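Local coordinates for probable ferredoxin-dependent nitrite reductase NirA (Mycobacterium tuberculosis, PDB 1ZJ8), which probably catalyses the six-electron reduction of sulfite to sulfide with electrons from ferredoxin, using a siroheme and a [4Fe-4S] cluster, at residues L124-S128 and N143-H147; A119-L124 and R160-L166; G61-I65 and E101-F105; L436-T441 and I471-N476. The contacts are given in a common frame with arbitrary orientation. Residue numbers count along the deposited sequence, not the author numbering.

Contact 1: L124-S128 and N143-H147; sequences LGQIS and NVQYH. With SRM (siroheme), chain E.
One wall of the siroheme pocket is built here, a strand with one face on the cofactor and the other on a helix of the ferredoxin-like half domain. Helix 124-128 and strand 144-147 run nearly parallel, 16° between directions and axes 10.0 Å apart; CA atoms pair L124 with V144 (8.4 Å) and S128 with Y146 (6.6 Å). V144 and Y146 face the helix: V144 CG2 lies 4.2 Å from L124 CG, and Y146 (chi1 m) donates from OH to L124 O at 3.0 Å, with I127 CG2 3.7 Å from Y146 CZ and S128 CB 3.5 Å from Y146 CE1 at the ring edge. Q145 and H147, with N143 just before the strand, hydrogen-bond siroheme carboxylates: N143 ND2 to O1B, very short at 2.4 Å, H147 NE2 to O2A at 3.1 Å, and a weak bond from Q145 NE2 to O1A at 3.3 Å. Strand 104-109 pairs with this strand through M107 and V109, while helix 154-162 packs on L124 and I127 through L161, I157 and R160.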
loop_
_atom_site.group_PDB
_atom_site.type_symbol
_atom_site.label_atom_id
_atom_site.label_comp_id
_atom_site.label_asym_id
_atom_site.label_seq_id
_atom_site.Cartn_x
_atom_site.Cartn_y
_atom_site.Cartn_z
ATOM N N LEU A 124 7.658 16.885 7.153
ATOM C CA LEU A 124 7.912 15.924 6.091
ATOM C C LEU A 124 8.594 16.562 4.884
ATOM O O LEU A 124 9.502 15.984 4.291
ATOM C CB LEU A 124 6.594 15.296 5.647
ATOM C CG LEU A 124 6.201 14.007 6.363
ATOM C CD1 LEU A 124 6.862 13.847 7.744
ATOM C CD2 LEU A 124 4.673 13.932 6.493
ATOM N N GLY A 125 8.152 17.757 4.527
ATOM C CA GLY A 125 8.678 18.430 3.356
ATOM C C GLY A 125 10.119 18.837 3.530
ATOM O O GLY A 125 10.932 18.677 2.622
ATOM N N GLN A 126 10.422 19.363 4.713
ATOM C CA GLN A 126 11.758 19.857 5.036
ATOM C C GLN A 126 12.781 18.750 5.259
ATOM O O GLN A 126 13.917 18.866 4.797
ATOM C CB GLN A 126 11.664 20.734 6.260
ATOM C CG GLN A 126 10.857 21.992 5.985
ATOM C CD GLN A 126 10.402 22.690 7.234
ATOM O OE1 GLN A 126 10.561 22.179 8.351
ATOM N NE2 GLN A 126 9.827 23.879 7.056
ATOM N N ILE A 127 12.370 17.685 5.953
ATOM C CA ILE A 127 13.173 16.474 6.068
ATOM C C ILE A 127 13.632 16.055 4.665
ATOM O O ILE A 127 14.825 15.815 4.460
ATOM C CB ILE A 127 12.396 15.266 6.732
ATOM C CG1 ILE A 127 11.807 15.588 8.128
ATOM C CG2 ILE A 127 13.284 14.069 6.886
ATOM C CD1 ILE A 127 12.562 16.583 8.960
ATOM N N SER A 128 12.694 15.973 3.708
ATOM C CA SER A 128 12.990 15.432 2.368
ATOM C C SER A 128 14.002 16.308 1.645
ATOM O O SER A 128 15.021 15.805 1.127
ATOM C CB SER A 128 11.725 15.329 1.513
ATOM O OG SER A 128 12.006 14.897 0.178
ATOM N N ASN A 143 1.495 6.039 3.431
ATOM C CA ASN A 143 2.807 6.525 3.888
ATOM C C ASN A 143 3.574 7.407 2.865
ATOM O O ASN A 143 3.242 7.468 1.678
ATOM C CB ASN A 143 3.685 5.324 4.251
ATOM C CG ASN A 143 3.140 4.542 5.435
ATOM O OD1 ASN A 143 2.473 5.111 6.303
ATOM N ND2 ASN A 143 3.427 3.232 5.477
ATOM N N VAL A 144 4.593 8.102 3.355
ATOM C CA VAL A 144 5.625 8.647 2.495
ATOM C C VAL A 144 6.879 7.862 2.715
ATOM O O VAL A 144 7.119 7.367 3.814
ATOM C CB VAL A 144 5.980 10.099 2.780
ATOM C CG1 VAL A 144 4.929 11.002 2.220
ATOM C CG2 VAL A 144 6.157 10.326 4.255
ATOM N N GLN A 145 7.674 7.767 1.658
ATOM C CA GLN A 145 8.969 7.140 1.714
ATOM C C GLN A 145 10.018 8.081 1.199
ATOM O O GLN A 145 9.811 8.758 0.169
ATOM C CB GLN A 145 8.986 5.897 0.844
ATOM C CG GLN A 145 8.159 4.781 1.377
ATOM C CD GLN A 145 8.470 3.480 0.691
ATOM O OE1 GLN A 145 8.173 2.428 1.214
ATOM N NE2 GLN A 145 9.082 3.544 -0.487
ATOM N N TYR A 146 11.143 8.107 1.913
ATOM C CA TYR A 146 12.310 8.915 1.552
ATOM C C TYR A 146 13.344 7.986 0.942
ATOM O O TYR A 146 13.299 6.793 1.204
ATOM C CB TYR A 146 12.911 9.530 2.807
ATOM C CG TYR A 146 12.054 10.527 3.573
ATOM C CD1 TYR A 146 11.665 11.729 2.997
ATOM C CD2 TYR A 146 11.692 10.294 4.901
ATOM C CE1 TYR A 146 10.916 12.681 3.719
ATOM C CE2 TYR A 146 10.938 11.235 5.643
ATOM C CZ TYR A 146 10.556 12.435 5.042
ATOM O OH TYR A 146 9.813 13.394 5.728
ATOM N N HIS A 147 14.254 8.500 0.118
ATOM C CA HIS A 147 15.411 7.705 -0.345
ATOM C C HIS A 147 16.708 8.514 -0.218
ATOM O O HIS A 147 16.672 9.683 0.185
ATOM C CB HIS A 147 15.208 7.235 -1.781
ATOM C CG HIS A 147 14.299 6.060 -1.911
ATOM N ND1 HIS A 147 13.024 6.156 -2.418
ATOM C CD2 HIS A 147 14.488 4.753 -1.623
ATOM C CE1 HIS A 147 12.464 4.960 -2.438
ATOM N NE2 HIS A 147 13.331 4.089 -1.956
HETATM FE FE SRM E . 5.739 -3.758 -0.524
HETATM C CHA SRM E . 8.682 -5.476 -0.283
HETATM C CHB SRM E . 7.367 -1.198 -1.943
HETATM C CHC SRM E . 2.940 -2.108 -0.707
HETATM C CHD SRM E . 4.076 -6.699 -1.244
HETATM N NA SRM E . 7.667 -3.330 -0.834
HETATM C C1A SRM E . 8.748 -4.094 -0.560
HETATM C C2A SRM E . 10.042 -3.341 -0.578
HETATM C CMA SRM E . 10.420 -2.959 0.820
HETATM C CDA SRM E . 11.125 -4.063 -1.331
HETATM C CEA SRM E . 12.209 -4.766 -0.578
HETATM O O3A SRM E . 11.903 -5.704 0.164
HETATM O O4A SRM E . 13.393 -4.414 -0.686
HETATM C C3A SRM E . 9.644 -2.146 -1.376
HETATM C CAA SRM E . 10.245 -0.862 -0.912
HETATM C CBA SRM E . 11.519 -0.768 -1.709
HETATM C CCA SRM E . 11.870 0.657 -1.990
HETATM O O1A SRM E . 10.956 1.455 -2.291
HETATM O O2A SRM E . 13.071 1.007 -1.891
HETATM C C4A SRM E . 8.154 -2.206 -1.373
HETATM N NB SRM E . 5.291 -1.922 -1.068
HETATM C C1B SRM E . 6.043 -0.951 -1.590
HETATM C C2B SRM E . 5.357 0.379 -1.733
HETATM C CMB SRM E . 6.221 1.563 -1.401
HETATM C CDB SRM E . 4.922 0.503 -3.155
HETATM C CEB SRM E . 4.223 1.748 -3.570
HETATM O O3B SRM E . 4.732 2.573 -4.358
HETATM O O4B SRM E . 3.105 1.939 -3.091
HETATM C C3B SRM E . 4.178 0.146 -0.813
HETATM C CAB SRM E . 4.523 0.507 0.609
HETATM C CBB SRM E . 3.306 0.860 1.408
HETATM C CCB SRM E . 3.658 0.986 2.862
HETATM O O1B SRM E . 3.782 2.089 3.387
HETATM O O2B SRM E . 3.799 -0.007 3.570
HETATM C C4B SRM E . 4.109 -1.357 -0.847
HETATM N NC SRM E . 3.940 -4.267 -1.011
HETATM C C1C SRM E . 2.853 -3.484 -0.856
HETATM C C2C SRM E . 1.667 -4.096 -1.237
HETATM C CDC SRM E . 0.317 -3.501 -1.463
HETATM C CEC SRM E . -0.644 -3.329 -0.352
HETATM O O3C SRM E . -0.275 -3.511 0.831
HETATM O O4C SRM E . -1.798 -3.019 -0.684
HETATM C C3C SRM E . 2.042 -5.391 -1.433
HETATM C CAC SRM E . 1.009 -6.389 -1.844
HETATM C CBC SRM E . -0.059 -6.832 -0.866
HETATM C CCC SRM E . 0.535 -7.871 0.069
HETATM O O1C SRM E . 1.383 -7.538 0.941
HETATM O O2C SRM E . 0.158 -9.060 -0.093
HETATM C C4C SRM E . 3.394 -5.488 -1.227
HETATM N ND SRM E . 6.212 -5.721 -0.386
HETATM C C1D SRM E . 5.441 -6.689 -0.905
HETATM C C2D SRM E . 6.230 -7.836 -1.116
HETATM C CAD SRM E . 5.658 -9.242 -1.076
HETATM C CBD SRM E . 5.670 -9.984 0.224
HETATM C CCD SRM E . 5.019 -11.325 0.411
HETATM O O1D SRM E . 4.048 -11.375 1.199
HETATM O O2D SRM E . 5.432 -12.346 -0.201
HETATM C C3D SRM E . 7.510 -7.514 -0.700
HETATM C CDD SRM E . 8.571 -8.509 -0.314
HETATM C CED SRM E . 8.573 -9.239 1.011
HETATM O O3D SRM E . 7.844 -8.887 1.939
HETATM O O4D SRM E . 9.311 -10.216 1.203
HETATM C C4D SRM E . 7.484 -6.204 -0.249
#

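Contact 2: A119-L124 and R160-L166; sequences AALRTL and RLDDVGL
Two helices of the ferredoxin-like half domain meet here, the second at its C-terminal end, where a Schellman motif turns the chain back beside helix 118-131. The cap is made by backbone bonds: L166 N to L161 O at 2.9 Å and G165 N to D162 O at 3.1 Å, the latter also closing a type I turn over D162-G165. G165, at phi/psi 85/12, is the C-prime residue; a CB there would jam against the preceding carbonyl oxygen. Residues 119-124 are regular helix, and T123 (chi1 m) returns its OG1 to A119 O at 3.0 Å. CA atoms pair A120 with V164 at 5.3 Å and T123 with L161 at 7.0 Å, a close approach consistent with the small side chain of A120.

Across the interface the contacts are van der Waals. A120 CB sits 4.0 Å from V164 CB and 3.9 Å from L166 CD1. T123 lodges against the helix end, CG2 3.6 Å from R160 O and OG1 3.5 Å from V164 CG1. R160 CB points toward helix 118-131, but its guanidinium leads away to salt bridges with E156 and E130. Among buried side chains, L124 CD1 lies 3.7 Å from both L161 CD2 and L166 CD1.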
loop_
_atom_site.group_PDB
_atom_site.type_symbol
_atom_site.label_atom_id
_atom_site.label_comp_id
_atom_site.label_asym_id
_atom_site.label_seq_id
_atom_site.Cartn_x
_atom_site.Cartn_y
_atom_site.Cartn_z
ATOM N N ALA A 119 1.350 21.331 9.923
ATOM C CA ALA A 119 2.695 21.363 10.524
ATOM C C ALA A 119 3.482 20.077 10.255
ATOM O O ALA A 119 4.675 20.139 9.930
ATOM C CB ALA A 119 2.596 21.614 12.021
ATOM N N ALA A 120 2.816 18.930 10.390
ATOM C CA ALA A 120 3.455 17.649 10.167
ATOM C C ALA A 120 3.838 17.490 8.699
ATOM O O ALA A 120 4.898 16.940 8.390
ATOM C CB ALA A 120 2.535 16.505 10.617
ATOM N N LEU A 121 2.975 17.964 7.803
ATOM C CA LEU A 121 3.221 17.898 6.365
ATOM C C LEU A 121 4.418 18.783 5.973
ATOM O O LEU A 121 5.220 18.411 5.106
ATOM C CB LEU A 121 1.971 18.324 5.598
ATOM C CG LEU A 121 2.048 18.100 4.074
ATOM C CD1 LEU A 121 1.860 16.622 3.750
ATOM C CD2 LEU A 121 1.057 18.981 3.285
ATOM N N ARG A 122 4.544 19.936 6.628
ATOM C CA ARG A 122 5.694 20.814 6.436
ATOM C C ARG A 122 7.017 20.178 6.885
ATOM O O ARG A 122 8.049 20.307 6.202
ATOM C CB ARG A 122 5.474 22.114 7.178
ATOM C CG ARG A 122 6.582 23.112 6.956
ATOM C CD ARG A 122 6.371 24.337 7.802
ATOM N NE ARG A 122 4.992 24.815 7.740
ATOM C CZ ARG A 122 4.477 25.472 6.707
ATOM N NH1 ARG A 122 5.226 25.731 5.624
ATOM N NH2 ARG A 122 3.205 25.870 6.749
ATOM N N THR A 123 6.978 19.504 8.034
ATOM C CA THR A 123 8.139 18.810 8.571
ATOM C C THR A 123 8.589 17.736 7.569
ATOM O O THR A 123 9.742 17.715 7.159
ATOM C CB THR A 123 7.803 18.195 9.963
ATOM O OG1 THR A 123 7.377 19.237 10.868
ATOM C CG2 THR A 123 9.014 17.410 10.551
ATOM N N LEU A 124 7.658 16.885 7.153
ATOM C CA LEU A 124 7.912 15.924 6.091
ATOM C C LEU A 124 8.594 16.562 4.884
ATOM O O LEU A 124 9.502 15.984 4.291
ATOM C CB LEU A 124 6.594 15.296 5.647
ATOM C CG LEU A 124 6.201 14.007 6.363
ATOM C CD1 LEU A 124 6.862 13.847 7.744
ATOM C CD2 LEU A 124 4.673 13.932 6.493
ATOM N N ARG A 160 12.729 15.411 14.796
ATOM C CA ARG A 160 11.791 16.337 14.116
ATOM C C ARG A 160 10.430 15.687 13.833
ATOM O O ARG A 160 9.390 16.340 13.919
ATOM C CB ARG A 160 12.354 16.843 12.785
ATOM C CG ARG A 160 13.709 17.496 12.875
ATOM C CD ARG A 160 13.894 18.578 11.822
ATOM N NE ARG A 160 15.257 18.575 11.289
ATOM C CZ ARG A 160 15.766 19.495 10.462
ATOM N NH1 ARG A 160 15.040 20.529 10.048
ATOM N NH2 ARG A 160 17.017 19.377 10.037
ATOM N N LEU A 161 10.456 14.407 13.463
ATOM C CA LEU A 161 9.237 13.640 13.222
ATOM C C LEU A 161 8.403 13.509 14.480
ATOM O O LEU A 161 7.185 13.703 14.447
ATOM C CB LEU A 161 9.585 12.233 12.776
ATOM C CG LEU A 161 10.137 12.095 11.376
ATOM C CD1 LEU A 161 10.499 10.635 11.177
ATOM C CD2 LEU A 161 9.133 12.571 10.327
ATOM N N ASP A 162 9.068 13.143 15.578
ATOM C CA ASP A 162 8.414 13.020 16.878
ATOM C C ASP A 162 7.866 14.355 17.354
ATOM O O ASP A 162 6.866 14.384 18.054
ATOM C CB ASP A 162 9.386 12.475 17.930
ATOM C CG ASP A 162 8.713 12.215 19.273
ATOM O OD1 ASP A 162 7.830 11.334 19.329
ATOM O OD2 ASP A 162 9.063 12.895 20.267
ATOM N N ASP A 163 8.509 15.456 16.967
ATOM C CA ASP A 163 8.069 16.781 17.382
ATOM C C ASP A 163 6.760 17.188 16.704
ATOM O O ASP A 163 6.207 18.248 17.015
ATOM C CB ASP A 163 9.171 17.827 17.132
ATOM C CG ASP A 163 8.977 19.106 17.967
ATOM O OD1 ASP A 163 8.603 18.994 19.164
ATOM O OD2 ASP A 163 9.196 20.229 17.435
ATOM N N VAL A 164 6.268 16.359 15.778
ATOM C CA VAL A 164 4.926 16.543 15.181
ATOM C C VAL A 164 4.061 15.267 15.250
ATOM O O VAL A 164 3.095 15.127 14.504
ATOM C CB VAL A 164 5.011 17.042 13.701
ATOM C CG1 VAL A 164 5.405 18.511 13.641
ATOM C CG2 VAL A 164 5.979 16.185 12.902
ATOM N N GLY A 165 4.412 14.344 16.141
ATOM C CA GLY A 165 3.598 13.147 16.390
ATOM C C GLY A 165 3.806 11.940 15.487
ATOM O O GLY A 165 3.012 10.986 15.514
ATOM N N LEU A 166 4.872 11.967 14.692
ATOM C CA LEU A 166 5.128 10.907 13.718
ATOM C C LEU A 166 6.262 9.985 14.150
ATOM O O LEU A 166 7.167 10.388 14.867
ATOM C CB LEU A 166 5.432 11.519 12.345
ATOM C CG LEU A 166 4.254 12.268 11.699
ATOM C CD1 LEU A 166 4.739 13.338 10.740
ATOM C CD2 LEU A 166 3.331 11.283 10.990
#

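Contact 3: G61-I65 and E101-F105; sequences GFDSI and EAKYF
This is an aromatic-centred packing contact in which the loop joining helices 49-60 and 67-73 lies against the corner where strand 101-102 gives way to strand 104-109 of the five-stranded antiparallel sheet. G61, at phi/psi 95/-168, ends the preceding helical run; at these angles a CB would jam against the carbonyl oxygen before it, which calls for glycine. F62-S64 then take helical angles without regular helix bonds, held by hydrogen bonds from S64 OG to G61 O at 2.6 Å, I65 N to F62 O at 3.3 Å and, weakly, S64 N to G61 O at 3.3 Å.

F62 (chi1 t) points at the corner, its CA 6.0 Å from that of K103. The chain turns at K103 (phi/psi -90/16), which places K103 CA over the face of the F62 ring, 3.8 Å from the centroid and 27° off the normal: a CH-pi contact. E101 CG meets the edge of that ring, 4.0 Å from F62 CZ, while A102 O comes within 3.1 Å of F62 CE2. The charged ends form salt bridges, E101 with R71 and K103 with E150, and L70 of helix 67-73 packs on F62, I65, E101 and F105. The F62 and F105 rings meet obliquely, centroids 5.8 Å apart and planes at 37°, and I65 CD1 touches the edge of the F105 ring, 4.0 Å from CZ.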
loop_
_atom_site.group_PDB
_atom_site.type_symbol
_atom_site.label_atom_id
_atom_site.label_comp_id
_atom_site.label_asym_id
_atom_site.label_seq_id
_atom_site.Cartn_x
_atom_site.Cartn_y
_atom_site.Cartn_z
ATOM N N GLY A 61 28.889 5.163 10.782
ATOM C CA GLY A 61 28.392 5.073 9.406
ATOM C C GLY A 61 28.002 3.664 8.995
ATOM O O GLY A 61 27.904 2.761 9.831
ATOM N N PHE A 62 27.792 3.481 7.692
ATOM C CA PHE A 62 27.205 2.247 7.138
ATOM C C PHE A 62 28.021 0.992 7.477
ATOM O O PHE A 62 27.453 -0.087 7.684
ATOM C CB PHE A 62 27.062 2.379 5.607
ATOM C CG PHE A 62 26.291 1.250 4.939
ATOM C CD1 PHE A 62 26.918 0.050 4.599
ATOM C CD2 PHE A 62 24.949 1.407 4.602
ATOM C CE1 PHE A 62 26.203 -0.989 3.957
ATOM C CE2 PHE A 62 24.234 0.375 3.961
ATOM C CZ PHE A 62 24.862 -0.818 3.637
ATOM N N ASP A 63 29.347 1.135 7.539
ATOM C CA ASP A 63 30.256 -0.018 7.663
ATOM C C ASP A 63 30.304 -0.628 9.065
ATOM O O ASP A 63 30.716 -1.780 9.218
ATOM C CB ASP A 63 31.685 0.378 7.251
ATOM C CG ASP A 63 31.770 0.891 5.821
ATOM O OD1 ASP A 63 31.651 0.066 4.885
ATOM O OD2 ASP A 63 31.966 2.119 5.645
ATOM N N SER A 64 29.905 0.141 10.080
ATOM C CA SER A 64 29.843 -0.381 11.453
ATOM C C SER A 64 28.679 -1.337 11.639
ATOM O O SER A 64 28.707 -2.160 12.549
ATOM C CB SER A 64 29.756 0.747 12.491
ATOM O OG SER A 64 28.848 1.759 12.095
ATOM N N ILE A 65 27.685 -1.251 10.758
ATOM C CA ILE A 65 26.400 -1.910 10.969
ATOM C C ILE A 65 26.490 -3.428 10.794
ATOM O O ILE A 65 26.924 -3.923 9.754
ATOM C CB ILE A 65 25.276 -1.314 10.055
ATOM C CG1 ILE A 65 25.206 0.224 10.195
ATOM C CG2 ILE A 65 23.910 -1.930 10.417
ATOM C CD1 ILE A 65 24.415 0.923 9.086
ATOM N N GLU A 101 23.349 -3.954 -2.557
ATOM C CA GLU A 101 23.146 -3.215 -1.310
ATOM C C GLU A 101 23.994 -1.941 -1.262
ATOM O O GLU A 101 25.195 -2.016 -1.024
ATOM C CB GLU A 101 23.521 -4.135 -0.147
ATOM C CG GLU A 101 23.261 -3.582 1.231
ATOM C CD GLU A 101 22.815 -4.678 2.189
ATOM O OE1 GLU A 101 23.567 -4.997 3.155
ATOM O OE2 GLU A 101 21.713 -5.237 1.944
ATOM N N ALA A 102 23.368 -0.785 -1.481
ATOM C CA ALA A 102 24.062 0.514 -1.430
ATOM C C ALA A 102 24.261 0.987 -0.002
ATOM O O ALA A 102 23.770 0.357 0.940
ATOM C CB ALA A 102 23.295 1.577 -2.208
ATOM N N LYS A 103 24.970 2.114 0.140
ATOM C CA LYS A 103 25.262 2.715 1.456
ATOM C C LYS A 103 24.170 3.701 1.873
ATOM O O LYS A 103 24.386 4.523 2.777
ATOM C CB LYS A 103 26.630 3.437 1.475
ATOM C CG LYS A 103 26.591 5.013 1.307
ATOM C CD LYS A 103 27.906 5.668 1.764
ATOM C CE LYS A 103 28.030 7.121 1.329
ATOM N NZ LYS A 103 27.335 8.019 2.275
ATOM N N TYR A 104 23.010 3.631 1.218
ATOM C CA TYR A 104 21.906 4.558 1.467
ATOM C C TYR A 104 20.639 3.788 1.831
ATOM O O TYR A 104 20.527 2.595 1.555
ATOM C CB TYR A 104 21.682 5.431 0.228
ATOM C CG TYR A 104 22.816 6.401 -0.069
ATOM C CD1 TYR A 104 22.946 7.582 0.657
ATOM C CD2 TYR A 104 23.752 6.139 -1.078
ATOM C CE1 TYR A 104 23.968 8.474 0.398
ATOM C CE2 TYR A 104 24.790 7.022 -1.349
ATOM C CZ TYR A 104 24.894 8.196 -0.607
ATOM O OH TYR A 104 25.904 9.120 -0.850
ATOM N N PHE A 105 19.691 4.476 2.459
ATOM C CA PHE A 105 18.456 3.848 2.948
ATOM C C PHE A 105 17.192 4.463 2.366
ATOM O O PHE A 105 17.096 5.676 2.183
ATOM C CB PHE A 105 18.373 3.970 4.476
ATOM C CG PHE A 105 19.435 3.195 5.198
ATOM C CD1 PHE A 105 20.637 3.811 5.569
ATOM C CD2 PHE A 105 19.249 1.843 5.489
ATOM C CE1 PHE A 105 21.635 3.097 6.222
ATOM C CE2 PHE A 105 20.235 1.118 6.147
ATOM C CZ PHE A 105 21.435 1.745 6.516
#

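Contact 4: L436-T441 and I471-N476; sequences LSFAET and INGCPN. With SF4 (iron/sulfur cluster), chain D.
The polypeptide folds round one side of the [4Fe-4S] cluster here, loop 436-441 lying against the end of strand 469-472 and the cysteine loop that follows. I471, still extended, directs its side chain at T441, with CG2 atoms 3.9 Å apart; T441 OG1 bonds to C428 O. N472 CB points away; its side-chain amide is hydrogen-bonded to A479 and, weakly, to F488. At G473 (phi/psi -85/-3) the strand has ended and the two segments come closest, CA to CA of S437 4.7 Å. A CB on G473 would crowd S437 CB and A439 O and clash with cluster atom S2. G473 O accepts a hydrogen bond from F438 N at 2.8 Å and 169°, with S437 CA adding a CA-H...O contact to G473 O at 3.3 Å. C474 (chi1 p) ligates FE1 through SG at 2.3 Å, and its CB lies 3.1 Å from L436 O. By similarity C428, C434 and C478 complete the ligands, C478 also being axial to the siroheme iron; L436 and N476 touch the siroheme. P475 CD rests 4.3 Å from F438 CE2. N476 N donates to C474 SG at 3.4 Å, and N476 ND2 lies 3.6 Å from L436 CD1 and 3.5 Å from cluster atom S4.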
loop_
_atom_site.group_PDB
_atom_site.type_symbol
_atom_site.label_atom_id
_atom_site.label_comp_id
_atom_site.label_asym_id
_atom_site.label_seq_id
_atom_site.Cartn_x
_atom_site.Cartn_y
_atom_site.Cartn_z
ATOM N N LEU A 436 14.717 -5.798 -5.601
ATOM C CA LEU A 436 14.042 -6.997 -6.127
ATOM C C LEU A 436 13.353 -6.820 -7.487
ATOM O O LEU A 436 12.675 -7.739 -7.961
ATOM C CB LEU A 436 13.034 -7.519 -5.107
ATOM C CG LEU A 436 13.572 -7.621 -3.681
ATOM C CD1 LEU A 436 12.461 -8.131 -2.756
ATOM C CD2 LEU A 436 14.818 -8.510 -3.612
ATOM N N SER A 437 13.554 -5.654 -8.109
ATOM C CA SER A 437 12.917 -5.287 -9.396
ATOM C C SER A 437 13.709 -5.704 -10.624
ATOM O O SER A 437 14.937 -5.671 -10.621
ATOM C CB SER A 437 12.745 -3.765 -9.471
ATOM O OG SER A 437 13.619 -3.134 -8.530
ATOM N N PHE A 438 12.984 -6.054 -11.682
ATOM C CA PHE A 438 13.581 -6.355 -12.988
ATOM C C PHE A 438 13.360 -5.191 -13.975
ATOM O O PHE A 438 13.988 -5.136 -15.041
ATOM C CB PHE A 438 13.012 -7.669 -13.539
ATOM C CG PHE A 438 13.190 -8.815 -12.608
ATOM C CD1 PHE A 438 14.471 -9.225 -12.241
ATOM C CD2 PHE A 438 12.090 -9.464 -12.068
ATOM C CE1 PHE A 438 14.662 -10.282 -11.348
ATOM C CE2 PHE A 438 12.267 -10.533 -11.168
ATOM C CZ PHE A 438 13.561 -10.940 -10.807
ATOM N N ALA A 439 12.492 -4.250 -13.594
ATOM C CA ALA A 439 12.151 -3.128 -14.453
ATOM C C ALA A 439 11.918 -1.834 -13.689
ATOM O O ALA A 439 11.715 -1.805 -12.456
ATOM C CB ALA A 439 10.922 -3.445 -15.290
ATOM N N GLU A 440 11.952 -0.764 -14.475
ATOM C CA GLU A 440 11.714 0.577 -14.005
ATOM C C GLU A 440 10.200 0.862 -14.058
ATOM O O GLU A 440 9.513 0.517 -15.011
ATOM C CB GLU A 440 12.516 1.572 -14.856
ATOM C CG GLU A 440 12.447 2.990 -14.363
ATOM C CD GLU A 440 12.791 3.089 -12.886
ATOM O OE1 GLU A 440 13.988 2.859 -12.585
ATOM O OE2 GLU A 440 11.876 3.371 -12.047
ATOM N N THR A 441 9.689 1.489 -13.012
ATOM C CA THR A 441 8.252 1.656 -12.856
ATOM C C THR A 441 7.844 3.101 -12.545
ATOM O O THR A 441 7.044 3.676 -13.290
ATOM C CB THR A 441 7.724 0.736 -11.731
ATOM O OG1 THR A 441 8.541 0.891 -10.562
ATOM C CG2 THR A 441 7.749 -0.706 -12.167
ATOM N N ILE A 471 1.573 -0.807 -12.672
ATOM C CA ILE A 471 2.900 -1.212 -13.142
ATOM C C ILE A 471 3.773 -1.656 -11.973
ATOM O O ILE A 471 4.179 -0.851 -11.136
ATOM C CB ILE A 471 3.621 -0.063 -13.873
ATOM C CG1 ILE A 471 2.647 0.737 -14.753
ATOM C CG2 ILE A 471 4.785 -0.617 -14.706
ATOM C CD1 ILE A 471 3.321 1.769 -15.661
ATOM N N ASN A 472 4.087 -2.942 -11.934
ATOM C CA ASN A 472 4.907 -3.511 -10.858
ATOM C C ASN A 472 6.247 -3.982 -11.412
ATOM O O ASN A 472 6.295 -4.532 -12.515
ATOM C CB ASN A 472 4.166 -4.669 -10.201
ATOM C CG ASN A 472 2.792 -4.258 -9.667
ATOM O OD1 ASN A 472 2.570 -4.230 -8.450
ATOM N ND2 ASN A 472 1.855 -3.948 -10.581
ATOM N N GLY A 473 7.327 -3.761 -10.657
ATOM C CA GLY A 473 8.698 -4.113 -11.092
ATOM C C GLY A 473 9.150 -5.561 -10.845
ATOM O O GLY A 473 10.267 -5.942 -11.233
ATOM N N CYS A 474 8.287 -6.360 -10.205
ATOM C CA CYS A 474 8.570 -7.769 -9.910
ATOM C C CYS A 474 7.282 -8.428 -9.391
ATOM O O CYS A 474 6.265 -7.752 -9.237
ATOM C CB CYS A 474 9.698 -7.876 -8.880
ATOM S SG CYS A 474 9.088 -7.838 -7.196
ATOM N N PRO A 475 7.320 -9.747 -9.120
ATOM C CA PRO A 475 6.079 -10.485 -8.795
ATOM C C PRO A 475 5.456 -10.239 -7.409
ATOM O O PRO A 475 4.309 -10.677 -7.188
ATOM C CB PRO A 475 6.488 -11.968 -8.948
ATOM C CG PRO A 475 7.868 -11.961 -9.492
ATOM C CD PRO A 475 8.486 -10.648 -9.135
ATOM N N ASN A 476 6.183 -9.552 -6.516
ATOM C CA ASN A 476 5.674 -9.202 -5.168
ATOM C C ASN A 476 4.342 -8.414 -5.177
ATOM O O ASN A 476 3.613 -8.448 -4.205
ATOM C CB ASN A 476 6.737 -8.426 -4.350
ATOM C CG ASN A 476 7.932 -9.314 -3.881
ATOM O OD1 ASN A 476 7.748 -10.471 -3.496
ATOM N ND2 ASN A 476 9.148 -8.749 -3.891
HETATM FE FE1 SF4 D . 8.886 -5.672 -6.428
HETATM FE FE2 SF4 D . 7.637 -3.966 -4.693
HETATM FE FE3 SF4 D . 10.232 -3.520 -5.442
HETATM FE FE4 SF4 D . 8.092 -3.085 -7.079
HETATM S S1 SF4 D . 8.594 -1.941 -5.145
HETATM S S2 SF4 D . 10.075 -4.159 -7.658
HETATM S S3 SF4 D . 6.727 -4.865 -6.600
HETATM S S4 SF4 D . 9.468 -5.316 -4.226
#

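Along the chain contact 3 closes first; contact 1 follows within the span of contact 2, and contact 4 comes last. Contacts 1 and 2, with centres about 10 Å apart, use successive parts of helix 118-131, share L124 and touch through I127 CD1 and R160 CD, 3.7 Å apart, so strand 144-149 and the end of helix 154-162 pack on one helix. Contact 3 joins the same sheet through strand 104-109, the neighbour of 144-149, its centre about 19 Å from that of contact 1. Contact 4 lies in the 4Fe-4S domain, centre to centre about 22 Å from contact 1. Contacts 1 and 4 thus bring different domains to the siroheme, one at its carboxylates, the other beside the cluster.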